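Microtubule-associated serine/threonine-protein kinase 4 (Homo sapiens, PDB 2W7R) probably phosphorylates protein serine and threonine residues in association with microtubules, its PDZ domain being of the type that binds C-terminal peptide tails. Local coordinates at residues H59-E63 with L76-S80. Numbering follows the deposited sequence.
Sequences HINGE and LLLKS
A tight β-hairpin turn packs against the C-terminal part of helix 70-78 in the PDZ domain. Strand 56-60 ends in a type I' turn from I60 to E63, the two-residue loop of a hairpin, closed by I60 N to E63 O and E63 N to I60 O, both 2.9 Å. N61 (50/37) and G62 (87/-11) take its left-handed corners; a side chain at G62 would clash with the carbonyl O of N61. I60 (mt) points at the helix, its CA 7.0 Å from the CA of L76, and its CD1 lies 3.7 Å from L77 CG and 4.0 Å from L76 CB. In the PDZ fold this helix, the second of the domain, packs on the β-framework and flanks the canonical peptide groove. N61 ND2 donates to S80 OG (3.0 Å, 165°), while N61 OD1 accepts from S85 N and S80 OG also bonds K83 O, joining the turn, S80 and strand 83-89. One water links N61 ND2 (3.1 Å), L76 O (2.9 Å) and K79 NZ (2.6 Å). K79 leaves its backbone sideways (chi1 p), but its end comes round to E63, where K79 NZ and E63 OE1 make a long salt bridge of 3.6 Å.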
loop_
_atom_site.group_PDB
_atom_site.type_symbol
_atom_site.label_atom_id
_atom_site.label_comp_id
_atom_site.label_asym_id
_atom_site.label_seq_id
_atom_site.Cartn_x
_atom_site.Cartn_y
_atom_site.Cartn_z
ATOM N N HIS A 59 -11.653 -5.339 9.341
ATOM C CA HIS A 59 -12.300 -5.970 10.483
ATOM C C HIS A 59 -11.365 -6.970 11.135
ATOM O O HIS A 59 -10.559 -7.605 10.462
ATOM C CB HIS A 59 -13.555 -6.749 10.060
ATOM C CG HIS A 59 -14.658 -5.901 9.511
ATOM N ND1 HIS A 59 -14.655 -5.421 8.219
ATOM C CD2 HIS A 59 -15.812 -5.469 10.072
ATOM C CE1 HIS A 59 -15.755 -4.717 8.012
ATOM N NE2 HIS A 59 -16.475 -4.734 9.119
ATOM N N ILE A 60 -11.504 -7.121 12.447
ATOM C CA ILE A 60 -10.854 -8.206 13.173
ATOM C C ILE A 60 -11.938 -8.968 13.922
ATOM O O ILE A 60 -12.682 -8.381 14.705
ATOM C CB ILE A 60 -9.800 -7.671 14.157
ATOM C CG1 ILE A 60 -8.702 -6.928 13.391
ATOM C CG2 ILE A 60 -9.212 -8.808 14.996
ATOM C CD1 ILE A 60 -7.781 -6.131 14.271
ATOM N N ASN A 61 -12.040 -10.271 13.664
ATOM C CA ASN A 61 -13.092 -11.091 14.257
ATOM C C ASN A 61 -14.474 -10.462 14.083
ATOM O O ASN A 61 -15.325 -10.535 14.975
ATOM C CB ASN A 61 -12.799 -11.354 15.735
ATOM C CG ASN A 61 -11.605 -12.272 15.937
ATOM O OD1 ASN A 61 -11.344 -13.160 15.122
ATOM N ND2 ASN A 61 -10.868 -12.058 17.023
ATOM N N GLY A 62 -14.690 -9.834 12.930
ATOM C CA GLY A 62 -15.975 -9.244 12.613
ATOM C C GLY A 62 -16.172 -7.824 13.114
ATOM O O GLY A 62 -17.137 -7.165 12.732
ATOM N N GLU A 63 -15.270 -7.353 13.972
ATOM C CA GLU A 63 -15.351 -5.987 14.489
ATOM C C GLU A 63 -14.650 -5.007 13.554
ATOM O O GLU A 63 -13.495 -5.197 13.208
ATOM C CB GLU A 63 -14.716 -5.896 15.878
ATOM C CG GLU A 63 -15.465 -6.639 16.968
ATOM C CD GLU A 63 -14.704 -6.654 18.283
ATOM O OE1 GLU A 63 -13.483 -6.392 18.268
ATOM O OE2 GLU A 63 -15.325 -6.928 19.332
ATOM N N LEU A 76 -7.058 -5.432 19.880
ATOM C CA LEU A 76 -7.993 -6.413 19.329
ATOM C C LEU A 76 -7.271 -7.699 18.933
ATOM O O LEU A 76 -7.758 -8.798 19.189
ATOM C CB LEU A 76 -8.745 -5.853 18.116
ATOM C CG LEU A 76 -9.718 -4.698 18.345
ATOM C CD1 LEU A 76 -10.419 -4.326 17.046
ATOM C CD2 LEU A 76 -10.730 -5.060 19.421
ATOM N N LEU A 77 -6.112 -7.557 18.299
ATOM C CA LEU A 77 -5.345 -8.717 17.852
ATOM C C LEU A 77 -4.770 -9.483 19.039
ATOM O O LEU A 77 -4.677 -10.710 19.010
ATOM C CB LEU A 77 -4.235 -8.284 16.887
ATOM C CG LEU A 77 -4.751 -7.738 15.546
ATOM C CD1 LEU A 77 -3.697 -6.933 14.806
ATOM C CD2 LEU A 77 -5.279 -8.868 14.668
ATOM N N LEU A 78 -4.399 -8.759 20.089
ATOM C CA LEU A 78 -3.801 -9.382 21.267
ATOM C C LEU A 78 -4.799 -10.192 22.094
ATOM O O LEU A 78 -4.464 -11.261 22.604
ATOM C CB LEU A 78 -3.121 -8.332 22.148
ATOM C CG LEU A 78 -1.862 -7.685 21.574
ATOM C CD1 LEU A 78 -1.330 -6.630 22.526
ATOM C CD2 LEU A 78 -0.803 -8.735 21.280
ATOM N N LYS A 79 -6.019 -9.682 22.231
ATOM C CA LYS A 79 -7.029 -10.363 23.036
ATOM C C LYS A 79 -7.654 -11.536 22.288
ATOM O O LYS A 79 -8.441 -12.295 22.857
ATOM C CB LYS A 79 -8.123 -9.390 23.483
ATOM C CG LYS A 79 -9.137 -9.029 22.402
ATOM C CD LYS A 79 -10.491 -8.706 23.026
ATOM C CE LYS A 79 -11.253 -7.648 22.237
ATOM N NZ LYS A 79 -11.578 -8.076 20.849
ATOM N N SER A 80 -7.301 -11.683 21.015
ATOM C CA SER A 80 -7.885 -12.727 20.182
ATOM C C SER A 80 -7.441 -14.123 20.616
ATOM O O SER A 80 -8.212 -15.078 20.535
ATOM C CB SER A 80 -7.561 -12.494 18.706
ATOM O OG SER A 80 -8.312 -13.369 17.882
HETATM O O HOH W 1 -10.539 -9.748 19.087
#